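Local coordinates for protein mandalate racemase/muconate lactonizing enzyme (Unidentified, PDB 4E4U) that is of unknown specific function but belongs to the mandelate racemase/muconate lactonizing enzyme family of the enolase superfamily and is probably an isomerase, at residues R120-L125 with P328-Q333; L184-L189 with K398-A403; Y265-L270 with K293-L298. One frame throughout, in Å; residues are numbered along the deposited sequence.

In the fold
Along the chain the six segments run 120-125, 184-189, 265-270, 293-298, 328-333 and 398-403, so contacts 1 and 2 interlock, and contact 3 is nested inside the loops that both of them close. Contacts 1 and 3 are neighbours, with centres 18 Å apart: Asn329 ND2 lies 3.3 Å from Ala296 O, a probable hydrogen bond, and both contacts touch the third subunit. Contact 2 stands apart, with its centre 34 Å from that of contact 1 and 33 Å from that of contact 3. Together they sample three joints of the barrel domain: the loops that lead into its first and last strands, two successive outer helices, and the C-terminal tail against another helix.

Contact 1: residues R120-L125 with P328-Q333; sequences RIHERL and PNFLIQ
Phe330 reaches across to His122 and Leu125, and its side chain can be followed atom by atom. With CG anti to the backbone N (chi1 168°), the ring is carried toward segment 120-125. The first atom, Phe330 CB, lies 3.8 Å from His122 NE2. Past CG, on one side of the ring, Phe330 CD2 sits over one face of the imidazole, displaced toward its rim. Further out, Phe330 CE2 meets Leu125 CD2 at 3.8 Å, and at the tip Phe330 CZ approaches Leu125 CB at 4.0 Å.

The rings of His122 and Phe330 meet obliquely, with their planes inclined by 55°. Leu125 adds an off-centre CH-pi contact, its CD2 being 4.2 Å from the Phe330 ring centroid. His122 is held on both faces, because Ile121 CG2 lies over the centre of the side opposite Phe330. Its rotation is further fixed by a hydrogen bond from NE2 to the carbonyl oxygen of Thr327, immediately before segment 328-333.

Ile121 closes the other end of the contact. Its CD1 lies 3.4 Å from Pro328 N and 3.8 Å from Pro328 CD, so the methyl rests against the proline's backbone and ring together. Tyr174 of the second subunit and Glu71 of the third pack on this same Ile121-Pro328 pair, while helix 314-325 supplies Ala324 to both Leu125 and Phe330.

Each segment is a loop leading into a strand, 125-130 or 333-335, and these two strands pair in parallel. The packing therefore lies where the first and last strands of the barrel enter side by side, at the N-terminal end of the strands, as expected for the closure of the modified TIM barrel of the enolase superfamily.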
loop_
_atom_site.group_PDB
_atom_site.type_symbol
_atom_site.label_atom_id
_atom_site.label_comp_id
_atom_site.label_asym_id
_atom_site.label_seq_id
_atom_site.Cartn_x
_atom_site.Cartn_y
_atom_site.Cartn_z
ATOM N N ARG A 120 22.784 -26.877 -20.711
ATOM C CA ARG A 120 23.960 -26.152 -20.255
ATOM C C ARG A 120 23.915 -24.673 -20.638
ATOM O O ARG A 120 23.579 -24.318 -21.772
ATOM C CB ARG A 120 25.228 -26.788 -20.827
ATOM C CG ARG A 120 26.511 -26.118 -20.343
ATOM C CD ARG A 120 27.723 -26.600 -21.111
ATOM N NE ARG A 120 28.142 -27.947 -20.734
ATOM C CZ ARG A 120 28.897 -28.222 -19.673
ATOM N NH1 ARG A 120 29.291 -27.248 -18.863
ATOM N NH2 ARG A 120 29.252 -29.473 -19.414
ATOM N N ILE A 121 24.241 -23.824 -19.669
ATOM C CA ILE A 121 24.510 -22.413 -19.905
ATOM C C ILE A 121 25.975 -22.133 -19.587
ATOM O O ILE A 121 26.662 -21.426 -20.326
ATOM C CB ILE A 121 23.610 -21.518 -19.031
ATOM C CG1 ILE A 121 22.158 -21.678 -19.463
ATOM C CG2 ILE A 121 24.051 -20.057 -19.097
ATOM C CD1 ILE A 121 21.176 -21.020 -18.543
ATOM N N HIS A 122 26.455 -22.716 -18.495
ATOM C CA HIS A 122 27.788 -22.417 -17.991
ATOM C C HIS A 122 28.768 -23.534 -18.272
ATOM O O HIS A 122 28.474 -24.706 -18.033
ATOM C CB HIS A 122 27.713 -22.168 -16.490
ATOM C CG HIS A 122 26.696 -21.136 -16.120
ATOM N ND1 HIS A 122 26.893 -19.791 -16.352
ATOM C CD2 HIS A 122 25.458 -21.254 -15.596
ATOM C CE1 HIS A 122 25.824 -19.121 -15.959
ATOM N NE2 HIS A 122 24.937 -19.988 -15.495
ATOM N N GLU A 123 29.935 -23.168 -18.785
ATOM C CA GLU A 123 31.005 -24.134 -18.971
ATOM C C GLU A 123 31.686 -24.449 -17.643
ATOM O O GLU A 123 32.180 -25.561 -17.435
ATOM C CB GLU A 123 32.016 -23.625 -19.995
ATOM C CG GLU A 123 31.430 -23.433 -21.392
ATOM C CD GLU A 123 30.908 -24.727 -22.010
ATOM O OE1 GLU A 123 31.340 -25.821 -21.591
ATOM O OE2 GLU A 123 30.062 -24.643 -22.926
ATOM N N ARG A 124 31.714 -23.470 -16.746
ATOM C CA ARG A 124 32.228 -23.680 -15.398
ATOM C C ARG A 124 31.484 -22.769 -14.432
ATOM O O ARG A 124 30.878 -21.778 -14.845
ATOM C CB ARG A 124 33.724 -23.408 -15.329
ATOM C CG ARG A 124 34.086 -21.984 -15.635
ATOM C CD ARG A 124 35.579 -21.829 -15.851
ATOM N NE ARG A 124 35.881 -20.506 -16.382
ATOM C CZ ARG A 124 37.082 -19.942 -16.344
ATOM N NH1 ARG A 124 38.102 -20.584 -15.788
ATOM N NH2 ARG A 124 37.259 -18.732 -16.857
ATOM N N LEU A 125 31.550 -23.097 -13.147
ATOM C CA LEU A 125 30.729 -22.431 -12.147
ATOM C C LEU A 125 31.584 -21.697 -11.130
ATOM O O LEU A 125 32.381 -22.308 -10.415
ATOM C CB LEU A 125 29.865 -23.454 -11.416
ATOM C CG LEU A 125 28.927 -24.290 -12.281
ATOM C CD1 LEU A 125 28.272 -25.374 -11.441
ATOM C CD2 LEU A 125 27.874 -23.396 -12.925
ATOM N N PRO A 328 20.111 -19.486 -15.679
ATOM C CA PRO A 328 20.624 -18.242 -16.264
ATOM C C PRO A 328 20.948 -17.161 -15.228
ATOM O O PRO A 328 21.799 -16.318 -15.484
ATOM C CB PRO A 328 19.487 -17.804 -17.198
ATOM C CG PRO A 328 18.251 -18.412 -16.603
ATOM C CD PRO A 328 18.696 -19.730 -16.022
ATOM N N ASN A 329 20.278 -17.187 -14.081
ATOM C CA ASN A 329 20.489 -16.203 -13.030
ATOM C C ASN A 329 21.321 -16.763 -11.880
ATOM O O ASN A 329 21.055 -16.512 -10.704
ATOM C CB ASN A 329 19.149 -15.647 -12.527
ATOM C CG ASN A 329 18.184 -16.733 -12.056
ATOM O OD1 ASN A 329 18.164 -17.842 -12.592
ATOM N ND2 ASN A 329 17.344 -16.395 -11.076
ATOM N N PHE A 330 22.336 -17.532 -12.243
ATOM C CA PHE A 330 23.257 -18.125 -11.284
ATOM C C PHE A 330 24.340 -17.127 -10.898
ATOM O O PHE A 330 24.977 -16.530 -11.765
ATOM C CB PHE A 330 23.894 -19.366 -11.908
ATOM C CG PHE A 330 25.075 -19.900 -11.143
ATOM C CD1 PHE A 330 24.899 -20.594 -9.949
ATOM C CD2 PHE A 330 26.363 -19.730 -11.627
ATOM C CE1 PHE A 330 25.995 -21.098 -9.248
ATOM C CE2 PHE A 330 27.454 -20.234 -10.935
ATOM C CZ PHE A 330 27.271 -20.914 -9.749
ATOM N N LEU A 331 24.567 -16.965 -9.596
ATOM C CA LEU A 331 25.631 -16.087 -9.092
ATOM C C LEU A 331 26.908 -16.846 -8.751
ATOM O O LEU A 331 27.975 -16.556 -9.289
ATOM C CB LEU A 331 25.150 -15.328 -7.852
ATOM C CG LEU A 331 26.166 -14.471 -7.085
ATOM C CD1 LEU A 331 26.788 -13.407 -7.988
ATOM C CD2 LEU A 331 25.524 -13.820 -5.864
ATOM N N ILE A 332 26.804 -17.821 -7.853
ATOM C CA ILE A 332 27.987 -18.501 -7.332
ATOM C C ILE A 332 27.539 -19.754 -6.586
ATOM O O ILE A 332 26.409 -19.815 -6.095
ATOM C CB ILE A 332 28.776 -17.545 -6.392
ATOM C CG1 ILE A 332 30.223 -17.997 -6.180
ATOM C CG2 ILE A 332 28.021 -17.316 -5.076
ATOM C CD1 ILE A 332 31.070 -16.904 -5.540
ATOM N N GLN A 333 28.422 -20.745 -6.498
ATOM C CA GLN A 333 28.111 -22.008 -5.833
ATOM C C GLN A 333 29.004 -22.201 -4.626
ATOM O O GLN A 333 30.225 -22.135 -4.732
ATOM C CB GLN A 333 28.285 -23.184 -6.799
ATOM C CG GLN A 333 28.229 -24.561 -6.137
ATOM C CD GLN A 333 26.861 -24.909 -5.578
ATOM O OE1 GLN A 333 25.856 -24.855 -6.289
ATOM N NE2 GLN A 333 26.815 -25.275 -4.302
#

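Contact 2: residues L184-L189 with K398-A403; sequences LDRCEL and KDLAPA
Arg186 is carried to Leu400 and Ala401 by a side chain extended as far as CD (chi1 180°) and then bent at the third torsion (chi3 71°), which turns the guanidinium toward the backbone of the C-terminal tail. There Arg186 NH1 gives a weak hydrogen bond to Leu400 O at 3.0 Å. Its N-H...O angle of 126° is far from straight, and the oxygen approaches the guanidinium obliquely.

The second nitrogen works through solvent. Water 1 lies at the guanidinium edge, in its plane, and accepts from Arg186 NH2 at 2.8 Å. The same water lies so close to Ala401 O that this second leg is doubtful, whereas Arg186 NH2 itself is 3.7 Å from Ala401 O. One carbonyl of the tail is thus met directly by a weak bond, and the next possibly through the water. The strongest polar partner of this side chain lies elsewhere: Arg186 NE binds Pro167 O, which helps to set the orientation of the group.

Leu400 CB comes within 3.9 Å of Arg186 NH1, and the leucine also touches Glu182 and Val183 on the same helix. Within the tail, Ala401 N makes a weak bond of 3.3 Å to Asp399 OD1, with the connectivity of an Asx turn. The arrangement is a surface attachment: the irregular C-terminal tail rests on helix 181-198, one of the outer helices of the TIM-barrel domain.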
loop_
_atom_site.group_PDB
_atom_site.type_symbol
_atom_site.label_atom_id
_atom_site.label_comp_id
_atom_site.label_asym_id
_atom_site.label_seq_id
_atom_site.Cartn_x
_atom_site.Cartn_y
_atom_site.Cartn_z
ATOM N N LEU A 184 30.248 -6.118 17.247
ATOM C CA LEU A 184 30.139 -5.267 16.062
ATOM C C LEU A 184 31.525 -4.816 15.601
ATOM O O LEU A 184 31.827 -4.842 14.408
ATOM C CB LEU A 184 29.246 -4.053 16.329
ATOM C CG LEU A 184 27.759 -4.334 16.576
ATOM C CD1 LEU A 184 27.049 -3.094 17.101
ATOM C CD2 LEU A 184 27.089 -4.817 15.292
ATOM N N ASP A 185 32.370 -4.415 16.551
ATOM C CA ASP A 185 33.735 -4.011 16.229
ATOM C C ASP A 185 34.506 -5.148 15.562
ATOM O O ASP A 185 35.248 -4.933 14.603
ATOM C CB ASP A 185 34.496 -3.607 17.498
ATOM C CG ASP A 185 34.083 -2.250 18.045
ATOM O OD1 ASP A 185 33.383 -1.487 17.348
ATOM O OD2 ASP A 185 34.492 -1.937 19.184
ATOM N N ARG A 186 34.343 -6.358 16.085
ATOM C CA ARG A 186 35.050 -7.517 15.555
ATOM C C ARG A 186 34.591 -7.826 14.132
ATOM O O ARG A 186 35.403 -8.161 13.271
ATOM C CB ARG A 186 34.847 -8.734 16.460
ATOM C CG ARG A 186 35.553 -9.981 15.973
ATOM C CD ARG A 186 35.384 -11.112 16.962
ATOM N NE ARG A 186 34.010 -11.608 16.971
ATOM C CZ ARG A 186 33.397 -12.119 18.036
ATOM N NH1 ARG A 186 34.010 -12.176 19.212
ATOM N NH2 ARG A 186 32.156 -12.562 17.931
ATOM N N CYS A 187 33.292 -7.703 13.881
ATOM C CA CYS A 187 32.756 -7.951 12.543
ATOM C C CYS A 187 33.384 -7.001 11.532
ATOM O O CYS A 187 33.799 -7.408 10.441
ATOM C CB CYS A 187 31.234 -7.778 12.520
ATOM S SG CYS A 187 30.323 -9.049 13.407
ATOM N N GLU A 188 33.470 -5.732 11.917
ATOM C CA GLU A 188 34.066 -4.707 11.079
ATOM C C GLU A 188 35.551 -4.995 10.847
ATOM O O GLU A 188 36.054 -4.851 9.727
ATOM C CB GLU A 188 33.891 -3.345 11.749
ATOM C CG GLU A 188 33.634 -2.220 10.796
ATOM C CD GLU A 188 33.476 -0.885 11.492
ATOM O OE1 GLU A 188 32.807 -0.807 12.557
ATOM O OE2 GLU A 188 34.018 0.093 10.955
ATOM N N LEU A 189 36.252 -5.397 11.908
ATOM C CA LEU A 189 37.686 -5.681 11.827
ATOM C C LEU A 189 37.992 -6.870 10.918
ATOM O O LEU A 189 38.969 -6.842 10.168
ATOM C CB LEU A 189 38.272 -5.911 13.220
ATOM C CG LEU A 189 39.788 -6.097 13.254
ATOM C CD1 LEU A 189 40.492 -4.880 12.665
ATOM C CD2 LEU A 189 40.263 -6.352 14.670
ATOM N N LYS A 398 28.615 -9.684 27.493
ATOM C CA LYS A 398 30.043 -9.659 27.784
ATOM C C LYS A 398 30.814 -10.805 27.121
ATOM O O LYS A 398 32.043 -10.835 27.161
ATOM C CB LYS A 398 30.282 -9.638 29.300
ATOM C CG LYS A 398 29.717 -8.393 29.983
ATOM C CD LYS A 398 30.121 -8.275 31.450
ATOM C CE LYS A 398 29.504 -7.024 32.061
ATOM N NZ LYS A 398 29.984 -6.656 33.417
ATOM N N ASP A 399 30.094 -11.730 26.491
ATOM C CA ASP A 399 30.723 -12.905 25.884
ATOM C C ASP A 399 31.287 -12.617 24.491
ATOM O O ASP A 399 30.654 -11.932 23.683
ATOM C CB ASP A 399 29.724 -14.063 25.821
ATOM C CG ASP A 399 30.377 -15.381 25.443
ATOM O OD1 ASP A 399 31.614 -15.503 25.583
ATOM O OD2 ASP A 399 29.648 -16.300 25.012
ATOM N N LEU A 400 32.474 -13.148 24.211
ATOM C CA LEU A 400 33.126 -12.936 22.920
ATOM C C LEU A 400 33.387 -14.245 22.165
ATOM O O LEU A 400 34.268 -14.309 21.310
ATOM C CB LEU A 400 34.428 -12.144 23.094
ATOM C CG LEU A 400 34.251 -10.693 23.557
ATOM C CD1 LEU A 400 35.577 -9.941 23.596
ATOM C CD2 LEU A 400 33.269 -9.975 22.657
ATOM N N ALA A 401 32.604 -15.275 22.473
ATOM C CA ALA A 401 32.733 -16.576 21.817
ATOM C C ALA A 401 32.422 -16.483 20.324
ATOM O O ALA A 401 31.627 -15.644 19.905
ATOM C CB ALA A 401 31.811 -17.595 22.485
ATOM N N PRO A 402 33.058 -17.343 19.513
ATOM C CA PRO A 402 32.787 -17.360 18.070
ATOM C C PRO A 402 31.477 -18.071 17.715
ATOM O O PRO A 402 30.928 -18.811 18.535
ATOM C CB PRO A 402 33.983 -18.133 17.499
ATOM C CG PRO A 402 34.432 -19.009 18.617
ATOM C CD PRO A 402 34.179 -18.229 19.879
ATOM N N ALA A 403 30.989 -17.836 16.499
ATOM C CA ALA A 403 29.815 -18.530 15.980
ATOM C C ALA A 403 30.060 -20.033 15.898
ATOM O O ALA A 403 29.152 -20.832 16.118
ATOM C CB ALA A 403 29.429 -17.975 14.606
HETATM O O HOH W 1 30.961 -13.279 20.343
#

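Contact 3: residues Y265-L270 with K293-L298; sequences YEFHKL and KKIATL
This is a buried, apolar helix-helix contact between consecutive outer helices of the TIM-barrel domain, 263-272 and 289-301, with strand 278-279 between them in sequence. The short segments run nearly parallel, at 14° with a closest axial approach of 9.6 Å, as expected for neighbouring helices of a beta/alpha barrel.

Phe267 and Ile295 carry one end. The gamma methyl Ile295 CG2 stands over a face of the phenyl ring, 3.9 Å from the centroid of Phe267 and 21° off its normal, a CH-pi contact. The other branch runs past the rim: Ile295 CG1 is beside the backbone N (chi1 -68°), and from it Ile295 CD1 reaches Phe267 CD2 at 3.5 Å. Both branches of the isoleucine therefore grip one ring, and Leu279 of the intervening strand touches both residues.

About one turn later Leu298 takes over. Its CD1 lies 3.8 Å from His268 N and 4.0 Å from His268 CB, so a methyl packs on the helix backbone and the root of the histidine. The imidazole itself serves the assembly, meeting His302 of the third subunit edge-to-face, and Leu298 also packs on Leu298 of that subunit.

Across the interface there are methyls, one aromatic face and backbone, with polar side chains such as Lys294 pairing elsewhere. Cohesion here probably comes mainly from shape fit and the exclusion of water rather than from directional bonds.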
loop_
_atom_site.group_PDB
_atom_site.type_symbol
_atom_site.label_atom_id
_atom_site.label_comp_id
_atom_site.label_asym_id
_atom_site.label_seq_id
_atom_site.Cartn_x
_atom_site.Cartn_y
_atom_site.Cartn_z
ATOM N N TYR A 265 6.796 -22.068 -2.303
ATOM C CA TYR A 265 5.839 -21.242 -1.571
ATOM C C TYR A 265 6.528 -20.316 -0.567
ATOM O O TYR A 265 6.140 -19.163 -0.407
ATOM C CB TYR A 265 4.799 -22.121 -0.883
ATOM C CG TYR A 265 4.068 -23.015 -1.856
ATOM C CD1 TYR A 265 3.146 -22.485 -2.754
ATOM C CD2 TYR A 265 4.300 -24.385 -1.886
ATOM C CE1 TYR A 265 2.475 -23.301 -3.656
ATOM C CE2 TYR A 265 3.633 -25.204 -2.782
ATOM C CZ TYR A 265 2.722 -24.659 -3.656
ATOM O OH TYR A 265 2.067 -25.479 -4.539
ATOM N N GLU A 266 7.566 -20.816 0.097
ATOM C CA GLU A 266 8.306 -19.997 1.052
ATOM C C GLU A 266 9.168 -18.958 0.351
ATOM O O GLU A 266 9.253 -17.811 0.788
ATOM C CB GLU A 266 9.143 -20.863 1.994
ATOM C CG GLU A 266 8.278 -21.682 2.923
ATOM C CD GLU A 266 9.052 -22.440 3.994
ATOM O OE1 GLU A 266 10.286 -22.257 4.126
ATOM O OE2 GLU A 266 8.404 -23.224 4.720
ATOM N N PHE A 267 9.814 -19.351 -0.743
ATOM C CA PHE A 267 10.604 -18.389 -1.492
ATOM C C PHE A 267 9.730 -17.313 -2.143
ATOM O O PHE A 267 10.152 -16.170 -2.255
ATOM C CB PHE A 267 11.529 -19.081 -2.491
ATOM C CG PHE A 267 12.726 -19.712 -1.840
ATOM C CD1 PHE A 267 13.855 -18.951 -1.571
ATOM C CD2 PHE A 267 12.706 -21.049 -1.449
ATOM C CE1 PHE A 267 14.959 -19.519 -0.956
ATOM C CE2 PHE A 267 13.809 -21.626 -0.829
ATOM C CZ PHE A 267 14.936 -20.854 -0.582
ATOM N N HIS A 268 8.525 -17.673 -2.573
ATOM C CA HIS A 268 7.579 -16.678 -3.059
ATOM C C HIS A 268 7.295 -15.617 -1.995
ATOM O O HIS A 268 7.367 -14.420 -2.263
ATOM C CB HIS A 268 6.281 -17.362 -3.500
ATOM C CG HIS A 268 5.185 -16.410 -3.862
ATOM N ND1 HIS A 268 5.261 -15.547 -4.938
ATOM C CD2 HIS A 268 3.983 -16.182 -3.281
ATOM C CE1 HIS A 268 4.142 -14.847 -5.013
ATOM N NE2 HIS A 268 3.359 -15.204 -4.013
ATOM N N LYS A 269 6.986 -16.052 -0.777
ATOM C CA LYS A 269 6.697 -15.105 0.297
ATOM C C LYS A 269 7.890 -14.184 0.542
ATOM O O LYS A 269 7.736 -12.975 0.732
ATOM C CB LYS A 269 6.352 -15.846 1.587
ATOM C CG LYS A 269 5.070 -16.630 1.540
ATOM C CD LYS A 269 4.817 -17.307 2.880
ATOM C CE LYS A 269 3.662 -18.284 2.792
ATOM N NZ LYS A 269 3.526 -19.118 4.013
ATOM N N LEU A 270 9.084 -14.767 0.544
ATOM C CA LEU A 270 10.304 -13.992 0.741
ATOM C C LEU A 270 10.491 -12.924 -0.339
ATOM O O LEU A 270 10.745 -11.758 -0.038
ATOM C CB LEU A 270 11.508 -14.931 0.757
ATOM C CG LEU A 270 12.887 -14.283 0.868
ATOM C CD1 LEU A 270 13.118 -13.770 2.281
ATOM C CD2 LEU A 270 13.953 -15.301 0.485
ATOM N N LYS A 293 14.427 -25.720 -9.438
ATOM C CA LYS A 293 14.266 -25.019 -10.710
ATOM C C LYS A 293 13.108 -24.023 -10.632
ATOM O O LYS A 293 13.202 -22.901 -11.143
ATOM C CB LYS A 293 14.030 -26.022 -11.842
ATOM C CG LYS A 293 13.933 -25.415 -13.231
ATOM C CD LYS A 293 15.306 -25.069 -13.775
ATOM C CE LYS A 293 15.199 -24.378 -15.118
ATOM N NZ LYS A 293 16.536 -24.099 -15.708
ATOM N N LYS A 294 12.028 -24.414 -9.961
ATOM C CA LYS A 294 10.883 -23.526 -9.788
ATOM C C LYS A 294 11.254 -22.307 -8.937
ATOM O O LYS A 294 10.835 -21.182 -9.223
ATOM C CB LYS A 294 9.701 -24.286 -9.182
ATOM C CG LYS A 294 9.109 -25.293 -10.156
ATOM C CD LYS A 294 7.868 -25.994 -9.609
ATOM C CE LYS A 294 7.314 -27.001 -10.623
ATOM N NZ LYS A 294 6.131 -27.729 -10.079
ATOM N N ILE A 295 12.049 -22.529 -7.896
ATOM C CA ILE A 295 12.523 -21.427 -7.064
ATOM C C ILE A 295 13.418 -20.488 -7.886
ATOM O O ILE A 295 13.293 -19.260 -7.800
ATOM C CB ILE A 295 13.246 -21.965 -5.819
ATOM C CG1 ILE A 295 12.227 -22.647 -4.905
ATOM C CG2 ILE A 295 13.993 -20.833 -5.086
ATOM C CD1 ILE A 295 12.848 -23.600 -3.899
ATOM N N ALA A 296 14.306 -21.058 -8.701
ATOM C CA ALA A 296 15.153 -20.238 -9.567
ATOM C C ALA A 296 14.312 -19.389 -10.527
ATOM O O ALA A 296 14.663 -18.248 -10.831
ATOM C CB ALA A 296 16.126 -21.109 -10.339
ATOM N N THR A 297 13.204 -19.952 -10.997
ATOM C CA THR A 297 12.263 -19.240 -11.856
ATOM C C THR A 297 11.639 -18.033 -11.150
ATOM O O THR A 297 11.545 -16.938 -11.730
ATOM C CB THR A 297 11.159 -20.205 -12.327
ATOM O OG1 THR A 297 11.744 -21.210 -13.165
ATOM C CG2 THR A 297 10.069 -19.468 -13.095
ATOM N N LEU A 298 11.209 -18.227 -9.902
ATOM C CA LEU A 298 10.702 -17.106 -9.110
ATOM C C LEU A 298 11.768 -16.029 -9.013
ATOM O O LEU A 298 11.479 -14.843 -9.176
ATOM C CB LEU A 298 10.302 -17.550 -7.707
ATOM C CG LEU A 298 9.220 -18.618 -7.595
ATOM C CD1 LEU A 298 8.923 -18.914 -6.125
ATOM C CD2 LEU A 298 7.966 -18.164 -8.327
#